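Local coordinates for Ras GTPase-activating-like protein IQGAP2 (Homo sapiens, PDB 4EZA) that probably links small-GTPase signalling to membranes, its C-terminal domain binding phosphoinositides through an atypical module with a pseudo-C2 fold, at residues A[35-40]-A[44-49]; A[52-57]-A[61-66]; A[91-94]-A[100-103]. One frame throughout, in Å; residues are numbered along the deposited sequence.

Interaction 1: residues A[35-40]-A[44-49]; sequences LLDIDD and NQFKNV
With chi1 at -81°, the CG of F46 stands beside its own backbone N, and the ring is carried across to the strand 35-38. There it meets L35, whose CG lies anti to the backbone N (chi1 -176°) and whose CD2 approaches the ring obliquely, 3.7 Å from CE2 of F46. The CD1 of I38 comes over one face of the ring, offset toward the rim, while CB of I38 sits 4.1 Å from CE1 of F46. The same CD1 meets CG1 of V49 tip to tip at 4.1 Å, so a single isoleucine serves both the ring and the valine that starts the next strand. D37 begins by heading away from F46, yet OD1 of its carboxylate bends back into the plane of the ring and stops at its edge, 3.5 Å from CZ of F46; the carboxylate and ring planes are 45° apart. The same oxygen of D37 also accepts a weak bond from the backbone N of I38 (2.9 Å).

The contact joins an edge strand of the three-stranded sheet to the 3-10 turn that leads into strand 49-55 of the four-stranded sheet of this pseudo-C2 domain. L36 and D37 together face K101, a classic beta bulge, and on the two sides of it L35 and I38 both point toward the turn. Helix 26-32 closes the cluster: H30 packs edge-to-face with F46, and A26 touches L35, I38 and V49. Within the turn, the backbone N of V49 is bonded to O of F46 at 3.2 Å.

Interaction 2: residues A[52-57]-A[61-66]; sequences DIIATE and IFDVRS
D52 and R65 bond to each other through both backbone groups, D52 N to O of R65 and R65 N to O of D52, the latter at 2.9 Å. I54 and D63 repeat the exchange: I54 N reaches O of D63 at 2.8 Å, and D63 N returns to O of I54. These two hydrogen-bonded pairs flank the non-hydrogen-bonded pair I53–V64 in an antiparallel beta hairpin. Toward its loop the ladder weakens, and O of I61 takes a 2.8 Å bond from OG1 of T56, which comes from 45° above the carbonyl plane. The backbone N of T56 reaches that oxygen only weakly, but it also donates to a water 2.8 Å away, which probably donates to O of I61.

R65 holds the carboxylate of D63 side-on, NE to OD1 at 3.0 Å and NH2 to OD2, while CD1 of I54 lies over one face of the guanidinium. NH1 of R65 forms a salt bridge with E72, and the carboxylate of D52 one with K67. I53 and V64 lie side by side, pointing the same way, CD1 of I53 3.6 Å from CG2 of V64. Strand 61-68 runs between strands 49-55 and 71-79, and edge strand 22-25 bonds through V22 to I53; on the face bearing I53, F62 and V64, helix 104-112 places L111 against I53 and F62, and F97 of strand 93-97 touches V64.

Interaction 3: residues A[91-94]-A[100-103]; sequences VAVM and VKVN
The backbone N of V102 donates to O of M94 at 2.9 Å, and the N of M94 answers to O of V102. This hydrogen-bonded pair belongs to the antiparallel beta hairpin of strands 93-97 and 100-103, in which V93 and N103 form the next, non-hydrogen-bonded pair. There the backbones come closer, and CA of V93 makes a CA-H...O contact with O of V102 at 3.2 Å.

On the face of the sheet that bears M94 and V102, the CG of M94 lies 3.6 Å from CG2 of V102, the two side chains meeting obliquely. A chi1 of 62° sets that CG between the backbone N and carbonyl carbon of M94, and the rest of the chain then leads off to L83 and M86 of helix 80-88. V102 meets L107 of helix 104-112 and N103 is the N-cap of that helix, its OD1 accepting from the N of L106. On the other face, the extended side chain of K101 crosses V93 at a slant, and its CE presses to 3.5 Å from CG2 of V93, tighter than ordinary van der Waals contact.

How the interactions relate
Interaction 1 is the buried one, built from apolar side chains around a phenylalanine, whereas interaction 2 lies at the surface and relies on backbone bonds, a salt bridge and water; interaction 3, a second hairpin, is partly buried. Interactions 1 and 3 share the three-stranded sheet: strands 35-38 and 100-103 are neighbours in it, L36 N and K101 O lying 2.8 Å apart, and L36 also packs on V102 and N103. Interactions 1 and 2 follow in sequence, since strand 49-55 begins in one and continues into the other, yet their centres are about 20 Å apart. Interactions 2 and 3 lie on opposite sides of the chain's centre, their nearest atoms about 5 Å apart.

Interaction 1: residues A[35-40]-A[44-49]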
ATOM      1  N   LEU A  35      -1.615  -3.029  -6.383  1.00  7.87           N
ATOM      2  CA  LEU A  35      -2.348  -3.932  -5.519  1.00  7.12           C
ATOM      3  C   LEU A  35      -2.695  -5.179  -6.313  1.00  7.54           C
ATOM      4  O   LEU A  35      -3.250  -5.093  -7.434  1.00  8.30           O
ATOM      5  CB  LEU A  35      -3.606  -3.244  -4.995  1.00  8.78           C
ATOM      6  CG  LEU A  35      -4.450  -4.013  -3.992  1.00 11.06           C
ATOM      7  CD1 LEU A  35      -4.974  -3.041  -2.925  1.00 15.72           C
ATOM      8  CD2 LEU A  35      -5.559  -4.671  -4.686  1.00 15.86           C
ATOM      9  N   LEU A  36      -2.420  -6.338  -5.726  1.00  8.26           N
ATOM     10  CA  LEU A  36      -2.796  -7.618  -6.330  1.00  8.56           C
ATOM     11  C   LEU A  36      -4.188  -8.092  -5.891  1.00  9.50           C
ATOM     12  O   LEU A  36      -5.016  -8.468  -6.729  1.00 11.09           O
ATOM     13  CB  LEU A  36      -1.753  -8.712  -6.036  1.00  8.29           C
ATOM     14  CG  LEU A  36      -0.442  -8.646  -6.829  1.00  7.84           C
ATOM     15  CD1 LEU A  36       0.431  -7.491  -6.334  1.00 10.99           C
ATOM     16  CD2 LEU A  36       0.297  -9.955  -6.751  1.00 10.37           C
ATOM     17  N   ASP A  37      -4.439  -8.095  -4.584  1.00  9.82           N
ATOM     18  CA  ASP A  37      -5.720  -8.588  -4.081  1.00 11.58           C
ATOM     19  C   ASP A  37      -5.914  -8.202  -2.631  1.00 11.63           C
ATOM     20  O   ASP A  37      -4.960  -7.860  -1.931  1.00 11.85           O
ATOM     21  CB  ASP A  37      -5.789 -10.112  -4.227  1.00 12.69           C
ATOM     22  CG  ASP A  37      -7.221 -10.653  -4.270  1.00 16.57           C
ATOM     23  OD1 ASP A  37      -8.212  -9.887  -4.321  1.00 15.72           O
ATOM     24  OD2 ASP A  37      -7.360 -11.896  -4.255  1.00 23.90           O
ATOM     25  N   ILE A  38      -7.173  -8.242  -2.200  1.00 11.89           N
ATOM     26  CA  ILE A  38      -7.550  -8.071  -0.797  1.00 12.43           C
ATOM     27  C   ILE A  38      -8.374  -9.303  -0.423  1.00 13.52           C
ATOM     28  O   ILE A  38      -9.432  -9.546  -1.014  1.00 14.31           O
ATOM     29  CB  ILE A  38      -8.379  -6.802  -0.548  1.00 13.10           C
ATOM     30  CG1 ILE A  38      -7.587  -5.542  -0.923  1.00 12.96           C
ATOM     31  CG2 ILE A  38      -8.794  -6.739   0.946  1.00 12.22           C
ATOM     32  CD1 ILE A  38      -8.395  -4.266  -0.933  1.00 13.62           C
ATOM     33  N   ASP A  39      -7.853 -10.079   0.530  1.00 15.10           N
ATOM     34  CA  ASP A  39      -8.491 -11.331   0.929  1.00 17.64           C
ATOM     35  C   ASP A  39      -9.875 -11.024   1.460  1.00 17.98           C
ATOM     36  O   ASP A  39     -10.064 -10.028   2.181  1.00 19.02           O
ATOM     37  CB  ASP A  39      -7.687 -12.033   2.032  1.00 18.60           C
ATOM     38  CG  ASP A  39      -6.282 -12.426   1.600  1.00 21.56           C
ATOM     39  OD1 ASP A  39      -6.059 -12.708   0.406  1.00 25.12           O
ATOM     40  OD2 ASP A  39      -5.395 -12.486   2.490  1.00 25.24           O
ATOM     41  N   ASP A  40     -10.834 -11.880   1.094  1.00 19.00           N
ATOM     42  CA  ASP A  40     -12.218 -11.822   1.582  1.00 19.27           C
ATOM     43  C   ASP A  40     -13.049 -10.657   1.054  1.00 19.02           C
ATOM     44  O   ASP A  40     -14.214 -10.520   1.428  1.00 20.50           O
ATOM     45  CB  ASP A  40     -12.257 -11.854   3.122  1.00 20.31           C
ATOM     46  CG  ASP A  40     -11.736 -13.158   3.687  1.00 23.27           C
ATOM     47  OD1 ASP A  40     -11.945 -14.202   3.031  1.00 26.36           O
ATOM     48  OD2 ASP A  40     -11.146 -13.143   4.797  1.00 25.67           O
ATOM     49  N   ASN A  44     -15.361  -6.124  -7.001  1.00 17.96           N
ATOM     50  CA  ASN A  44     -16.253  -5.003  -7.249  1.00 19.17           C
ATOM     51  C   ASN A  44     -16.454  -4.093  -6.031  1.00 18.48           C
ATOM     52  O   ASN A  44     -17.092  -3.040  -6.133  1.00 19.83           O
ATOM     53  CB  ASN A  44     -17.601  -5.459  -7.871  1.00 20.55           C
ATOM     54  CG  ASN A  44     -18.511  -6.197  -6.888  1.00 22.39           C
ATOM     55  OD1 ASN A  44     -18.113  -6.587  -5.789  1.00 24.98           O
ATOM     56  ND2 ASN A  44     -19.751  -6.419  -7.310  1.00 26.67           N
ATOM     57  N   GLN A  45     -15.890  -4.493  -4.894  1.00 17.81           N
ATOM     58  CA  GLN A  45     -15.972  -3.710  -3.655  1.00 16.79           C
ATOM     59  C   GLN A  45     -14.683  -2.931  -3.357  1.00 15.57           C
ATOM     60  O   GLN A  45     -14.577  -2.244  -2.332  1.00 15.47           O
ATOM     61  CB  GLN A  45     -16.365  -4.613  -2.474  1.00 18.25           C
ATOM     62  CG  GLN A  45     -17.774  -5.222  -2.596  1.00 20.87           C
ATOM     63  CD  GLN A  45     -18.888  -4.187  -2.471  1.00 23.00           C
ATOM     64  OE1 GLN A  45     -18.934  -3.417  -1.514  1.00 21.93           O
ATOM     65  NE2 GLN A  45     -19.796  -4.168  -3.451  1.00 27.50           N
ATOM     66  N   PHE A  46     -13.711  -3.019  -4.266  1.00 13.95           N
ATOM     67  CA  PHE A  46     -12.419  -2.375  -4.047  1.00 13.47           C
ATOM     68  C   PHE A  46     -12.498  -0.847  -3.943  1.00 14.00           C
ATOM     69  O   PHE A  46     -11.647  -0.233  -3.312  1.00 13.74           O
ATOM     70  CB  PHE A  46     -11.419  -2.776  -5.142  1.00 12.71           C
ATOM     71  CG  PHE A  46     -10.770  -4.127  -4.935  1.00 11.88           C
ATOM     72  CD1 PHE A  46     -11.279  -5.073  -4.045  1.00 13.32           C
ATOM     73  CD2 PHE A  46      -9.638  -4.455  -5.679  1.00 11.76           C
ATOM     74  CE1 PHE A  46     -10.667  -6.312  -3.885  1.00 13.00           C
ATOM     75  CE2 PHE A  46      -9.027  -5.681  -5.536  1.00 12.12           C
ATOM     76  CZ  PHE A  46      -9.548  -6.623  -4.648  1.00 11.74           C
ATOM     77  N   LYS A  47     -13.512  -0.240  -4.563  1.00 14.96           N
ATOM     78  CA  LYS A  47     -13.743   1.214  -4.448  1.00 16.03           C
ATOM     79  C   LYS A  47     -13.988   1.660  -3.004  1.00 15.72           C
ATOM     80  O   LYS A  47     -13.783   2.834  -2.669  1.00 17.38           O
ATOM     81  CB  LYS A  47     -14.931   1.638  -5.326  1.00 16.76           C
ATOM     82  CG  LYS A  47     -16.251   1.014  -4.901  1.00 19.07           C
ATOM     83  CD  LYS A  47     -17.407   1.414  -5.784  1.00 22.99           C
ATOM     84  CE  LYS A  47     -18.666   0.649  -5.360  1.00 26.19           C
ATOM     85  NZ  LYS A  47     -19.803   0.823  -6.319  1.00 29.03           N
ATOM     86  N   ASN A  48     -14.402   0.720  -2.150  1.00 15.03           N
ATOM     87  CA  ASN A  48     -14.752   1.018  -0.754  1.00 14.53           C
ATOM     88  C   ASN A  48     -13.585   0.969   0.223  1.00 14.08           C
ATOM     89  O   ASN A  48     -13.725   1.293   1.417  1.00 14.58           O
ATOM     90  CB  ASN A  48     -15.867   0.084  -0.306  1.00 14.72           C
ATOM     91  CG  ASN A  48     -17.176   0.393  -1.001  1.00 16.48           C
ATOM     92  OD1 ASN A  48     -17.414   1.539  -1.386  1.00 20.01           O
ATOM     93  ND2 ASN A  48     -18.034  -0.611  -1.154  1.00 19.86           N
ATOM     94  N   VAL A  49     -12.433   0.542  -0.276  1.00 12.85           N
ATOM     95  CA  VAL A  49     -11.186   0.581   0.479  1.00 12.81           C
ATOM     96  C   VAL A  49     -10.317   1.695  -0.055  1.00 12.93           C
ATOM     97  O   VAL A  49     -10.148   1.836  -1.278  1.00 12.85           O
ATOM     98  CB  VAL A  49     -10.433  -0.774   0.398  1.00 11.76           C
ATOM     99  CG1 VAL A  49      -9.033  -0.652   0.951  1.00 11.64           C
ATOM    100  CG2 VAL A  49     -11.230  -1.851   1.134  1.00 13.64           C
TER

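Interaction 2: residues A[52-57]-A[61-66]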
ATOM      1  N   ASP A  52      -4.377   5.807   2.613  1.00 15.68           N
ATOM      2  CA  ASP A  52      -3.821   7.150   2.806  1.00 17.77           C
ATOM      3  C   ASP A  52      -2.330   6.985   3.014  1.00 18.41           C
ATOM      4  O   ASP A  52      -1.920   6.186   3.866  1.00 18.03           O
ATOM      5  CB  ASP A  52      -4.391   7.842   4.063  1.00 19.00           C
ATOM      6  CG  ASP A  52      -5.856   8.247   3.924  1.00 22.21           C
ATOM      7  OD1 ASP A  52      -6.462   8.057   2.842  1.00 25.26           O
ATOM      8  OD2 ASP A  52      -6.408   8.775   4.923  1.00 27.37           O
ATOM      9  N   ILE A  53      -1.527   7.729   2.254  1.00 19.04           N
ATOM     10  CA  ILE A  53      -0.076   7.678   2.394  1.00 20.56           C
ATOM     11  C   ILE A  53       0.407   8.982   2.977  1.00 22.59           C
ATOM     12  O   ILE A  53       0.201  10.033   2.385  1.00 23.59           O
ATOM     13  CB  ILE A  53       0.642   7.496   1.052  1.00 20.15           C
ATOM     14  CG1 ILE A  53       0.028   6.372   0.208  1.00 21.76           C
ATOM     15  CG2 ILE A  53       2.154   7.338   1.281  1.00 20.22           C
ATOM     16  CD1 ILE A  53       0.092   5.004   0.773  1.00 23.98           C
ATOM     17  N   ILE A  54       1.068   8.912   4.126  1.00 24.38           N
ATOM     18  CA  ILE A  54       1.518  10.117   4.816  1.00 26.81           C
ATOM     19  C   ILE A  54       3.022  10.051   5.081  1.00 26.79           C
ATOM     20  O   ILE A  54       3.529   9.042   5.582  1.00 25.86           O
ATOM     21  CB  ILE A  54       0.740  10.325   6.140  1.00 26.97           C
ATOM     22  CG1 ILE A  54      -0.666   9.704   6.045  1.00 29.73           C
ATOM     23  CG2 ILE A  54       0.652  11.810   6.476  1.00 30.26           C
ATOM     24  CD1 ILE A  54      -1.179   9.051   7.332  1.00 31.32           C
ATOM     25  N   ALA A  55       3.737  11.112   4.697  1.00 28.09           N
ATOM     26  CA  ALA A  55       5.145  11.271   5.061  1.00 28.66           C
ATOM     27  C   ALA A  55       5.254  11.398   6.571  1.00 28.87           C
ATOM     28  O   ALA A  55       4.412  12.039   7.211  1.00 29.89           O
ATOM     29  CB  ALA A  55       5.746  12.512   4.392  1.00 29.21           C
ATOM     30  N   THR A  56       6.275  10.765   7.140  1.00 28.20           N
ATOM     31  CA  THR A  56       6.545  10.938   8.562  1.00 27.86           C
ATOM     32  C   THR A  56       7.679  11.951   8.738  1.00 28.84           C
ATOM     33  O   THR A  56       8.274  12.411   7.755  1.00 29.49           O
ATOM     34  CB  THR A  56       6.896   9.606   9.265  1.00 26.90           C
ATOM     35  OG1 THR A  56       8.201   9.164   8.863  1.00 25.14           O
ATOM     36  CG2 THR A  56       5.873   8.528   8.945  1.00 26.01           C
ATOM     37  N   GLU A  57       7.976  12.281   9.986  1.00 28.98           N
ATOM     38  CA  GLU A  57       9.109  13.142  10.308  1.00 29.73           C
ATOM     39  C   GLU A  57      10.438  12.547   9.831  1.00 28.46           C
ATOM     40  O   GLU A  57      11.361  13.287   9.475  1.00 29.18           O
ATOM     41  CB  GLU A  57       9.151  13.454  11.816  1.00 30.84           C
ATOM     42  CG  GLU A  57       9.400  12.240  12.743  1.00 33.93           C
ATOM     43  CD  GLU A  57       8.121  11.555  13.229  1.00 37.92           C
ATOM     44  OE1 GLU A  57       7.170  11.362  12.430  1.00 39.22           O
ATOM     45  OE2 GLU A  57       8.069  11.197  14.429  1.00 40.85           O
ATOM     46  N   ILE A  61      10.625   7.032   5.888  1.00 14.04           N
ATOM     47  CA  ILE A  61       9.596   6.194   6.518  1.00 14.60           C
ATOM     48  C   ILE A  61       8.210   6.726   6.165  1.00 14.12           C
ATOM     49  O   ILE A  61       7.934   7.917   6.333  1.00 15.40           O
ATOM     50  CB  ILE A  61       9.786   6.055   8.052  1.00 15.74           C
ATOM     51  CG1 ILE A  61      11.120   5.336   8.335  1.00 17.07           C
ATOM     52  CG2 ILE A  61       8.594   5.283   8.687  1.00 16.02           C
ATOM     53  CD1 ILE A  61      11.476   5.244   9.781  1.00 21.11           C
ATOM     54  N   PHE A  62       7.351   5.840   5.665  1.00 14.28           N
ATOM     55  CA  PHE A  62       6.005   6.226   5.242  1.00 14.96           C
ATOM     56  C   PHE A  62       4.964   5.580   6.117  1.00 14.51           C
ATOM     57  O   PHE A  62       5.123   4.446   6.543  1.00 14.92           O
ATOM     58  CB  PHE A  62       5.768   5.841   3.781  1.00 15.18           C
ATOM     59  CG  PHE A  62       6.662   6.568   2.823  1.00 18.64           C
ATOM     60  CD1 PHE A  62       6.264   7.779   2.273  1.00 20.72           C
ATOM     61  CD2 PHE A  62       7.891   6.031   2.477  1.00 21.76           C
ATOM     62  CE1 PHE A  62       7.097   8.453   1.379  1.00 23.15           C
ATOM     63  CE2 PHE A  62       8.735   6.691   1.595  1.00 23.39           C
ATOM     64  CZ  PHE A  62       8.339   7.908   1.050  1.00 23.45           C
ATOM     65  N   ASP A  63       3.887   6.311   6.353  1.00 14.52           N
ATOM     66  CA  ASP A  63       2.797   5.872   7.194  1.00 15.28           C
ATOM     67  C   ASP A  63       1.661   5.568   6.223  1.00 14.88           C
ATOM     68  O   ASP A  63       1.203   6.472   5.527  1.00 17.00           O
ATOM     69  CB  ASP A  63       2.449   7.051   8.124  1.00 16.92           C
ATOM     70  CG  ASP A  63       1.486   6.705   9.222  1.00 21.53           C
ATOM     71  OD1 ASP A  63       0.852   5.631   9.207  1.00 25.11           O
ATOM     72  OD2 ASP A  63       1.345   7.570  10.118  1.00 26.33           O
ATOM     73  N   VAL A  64       1.245   4.306   6.130  1.00 13.91           N
ATOM     74  CA  VAL A  64       0.145   3.925   5.245  1.00 13.45           C
ATOM     75  C   VAL A  64      -1.045   3.475   6.069  1.00 13.36           C
ATOM     76  O   VAL A  64      -0.932   2.560   6.883  1.00 12.73           O
ATOM     77  CB  VAL A  64       0.528   2.800   4.238  1.00 13.31           C
ATOM     78  CG1 VAL A  64      -0.668   2.429   3.349  1.00 14.63           C
ATOM     79  CG2 VAL A  64       1.732   3.221   3.399  1.00 14.54           C
ATOM     80  N   ARG A  65      -2.190   4.121   5.852  1.00 13.83           N
ATOM     81  CA  ARG A  65      -3.434   3.761   6.561  1.00 14.49           C
ATOM     82  C   ARG A  65      -4.411   3.079   5.617  1.00 14.34           C
ATOM     83  O   ARG A  65      -4.598   3.525   4.476  1.00 15.06           O
ATOM     84  CB  ARG A  65      -4.099   5.012   7.122  1.00 15.67           C
ATOM     85  CG  ARG A  65      -3.182   5.951   7.882  1.00 19.00           C
ATOM     86  CD  ARG A  65      -2.922   5.459   9.280  1.00 23.07           C
ATOM     87  NE  ARG A  65      -1.963   6.310   9.979  1.00 26.56           N
ATOM     88  CZ  ARG A  65      -2.293   7.302  10.802  1.00 27.75           C
ATOM     89  NH1 ARG A  65      -3.567   7.580  11.047  1.00 28.91           N
ATOM     90  NH2 ARG A  65      -1.342   8.018  11.388  1.00 29.49           N
ATOM     91  N   SER A  66      -5.010   1.986   6.084  1.00 14.21           N
ATOM     92  CA  SER A  66      -6.022   1.246   5.335  1.00 14.19           C
ATOM     93  C   SER A  66      -7.379   1.605   5.901  1.00 14.52           C
ATOM     94  O   SER A  66      -7.617   1.434   7.107  1.00 13.91           O
ATOM     95  CB  SER A  66      -5.759  -0.263   5.463  1.00 14.95           C
ATOM     96  OG  SER A  66      -6.754  -1.043   4.810  1.00 18.73           O
TER
HETATM   97  O   HOH W   1       8.445  10.382   5.335  1.00 38.15           O

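Interaction 3: residues A[91-94]-A[100-103]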
ATOM      1  N   VAL A  91      12.302 -10.189  -4.049  1.00 14.39           N
ATOM      2  CA  VAL A  91      10.952 -10.284  -3.493  1.00 13.44           C
ATOM      3  C   VAL A  91      10.055  -9.360  -4.300  1.00 12.80           C
ATOM      4  O   VAL A  91      10.218  -8.138  -4.252  1.00 14.01           O
ATOM      5  CB  VAL A  91      10.917  -9.837  -2.001  1.00 13.38           C
ATOM      6  CG1 VAL A  91       9.522  -9.965  -1.423  1.00 12.86           C
ATOM      7  CG2 VAL A  91      11.928 -10.643  -1.165  1.00 13.38           C
ATOM      8  N   ALA A  92       9.142  -9.945  -5.070  1.00 12.54           N
ATOM      9  CA  ALA A  92       8.273  -9.150  -5.949  1.00 11.89           C
ATOM     10  C   ALA A  92       7.021  -8.595  -5.264  1.00 11.19           C
ATOM     11  O   ALA A  92       6.482  -7.572  -5.688  1.00 10.70           O
ATOM     12  CB  ALA A  92       7.878  -9.970  -7.156  1.00 12.65           C
ATOM     13  N   VAL A  93       6.529  -9.317  -4.267  1.00 10.99           N
ATOM     14  CA  VAL A  93       5.254  -8.995  -3.621  1.00 11.72           C
ATOM     15  C   VAL A  93       5.332  -9.136  -2.111  1.00 12.07           C
ATOM     16  O   VAL A  93       6.186  -9.856  -1.580  1.00 12.94           O
ATOM     17  CB  VAL A  93       4.089  -9.879  -4.174  1.00 12.39           C
ATOM     18  CG1 VAL A  93       3.905  -9.694  -5.677  1.00 12.48           C
ATOM     19  CG2 VAL A  93       4.328 -11.341  -3.856  1.00 13.06           C
ATOM     20  N   MET A  94       4.393  -8.483  -1.426  1.00 12.09           N
ATOM     21  CA  MET A  94       4.368  -8.499   0.019  1.00 13.13           C
ATOM     22  C   MET A  94       2.970  -8.244   0.531  1.00 12.68           C
ATOM     23  O   MET A  94       2.176  -7.567  -0.129  1.00 12.40           O
ATOM     24  CB  MET A  94       5.336  -7.455   0.565  1.00 13.70           C
ATOM     25  CG  MET A  94       5.006  -6.051   0.192  1.00 16.97           C
ATOM     26  SD  MET A  94       6.214  -4.880   0.811  1.00 27.40           S
ATOM     27  CE  MET A  94       6.192  -5.266   2.470  1.00 11.64           C
ATOM     28  N   VAL A 100      -3.858  -7.667   2.466  1.00 14.37           N
ATOM     29  CA  VAL A 100      -3.614  -6.822   1.299  1.00 12.35           C
ATOM     30  C   VAL A 100      -2.271  -7.129   0.673  1.00 11.13           C
ATOM     31  O   VAL A 100      -1.230  -6.841   1.267  1.00 11.62           O
ATOM     32  CB  VAL A 100      -3.678  -5.326   1.669  1.00 11.82           C
ATOM     33  CG1 VAL A 100      -3.414  -4.473   0.454  1.00 10.15           C
ATOM     34  CG2 VAL A 100      -5.066  -4.967   2.262  1.00 12.98           C
ATOM     35  N   LYS A 101      -2.295  -7.711  -0.530  1.00 10.39           N
ATOM     36  CA  LYS A 101      -1.078  -8.070  -1.249  1.00 10.31           C
ATOM     37  C   LYS A 101      -0.727  -7.000  -2.262  1.00  9.12           C
ATOM     38  O   LYS A 101      -1.573  -6.618  -3.076  1.00  8.99           O
ATOM     39  CB  LYS A 101      -1.252  -9.415  -1.942  1.00 11.33           C
ATOM     40  CG  LYS A 101       0.033 -10.013  -2.435  1.00 14.78           C
ATOM     41  CD  LYS A 101      -0.265 -11.421  -2.950  1.00 21.25           C
ATOM     42  CE  LYS A 101       0.958 -12.076  -3.560  1.00 24.76           C
ATOM     43  NZ  LYS A 101       0.571 -13.171  -4.521  1.00 29.06           N
ATOM     44  N   VAL A 102       0.526  -6.559  -2.229  1.00  7.81           N
ATOM     45  CA  VAL A 102       1.025  -5.478  -3.088  1.00  7.92           C
ATOM     46  C   VAL A 102       2.310  -5.844  -3.803  1.00  7.76           C
ATOM     47  O   VAL A 102       3.058  -6.737  -3.379  1.00  9.27           O
ATOM     48  CB  VAL A 102       1.231  -4.120  -2.341  1.00  7.64           C
ATOM     49  CG1 VAL A 102      -0.080  -3.636  -1.710  1.00  9.21           C
ATOM     50  CG2 VAL A 102       2.346  -4.217  -1.308  1.00  9.52           C
ATOM     51  N   ASN A 103       2.566  -5.155  -4.909  1.00  7.39           N
ATOM     52  CA  ASN A 103       3.810  -5.315  -5.673  1.00  7.29           C
ATOM     53  C   ASN A 103       4.878  -4.351  -5.129  1.00  7.81           C
ATOM     54  O   ASN A 103       4.648  -3.139  -5.079  1.00  7.47           O
ATOM     55  CB  ASN A 103       3.513  -5.085  -7.162  1.00  7.33           C
ATOM     56  CG  ASN A 103       4.760  -5.195  -8.020  1.00  7.47           C
ATOM     57  OD1 ASN A 103       5.595  -4.285  -8.048  1.00  9.46           O
ATOM     58  ND2 ASN A 103       4.937  -6.346  -8.677  1.00  8.81           N
TER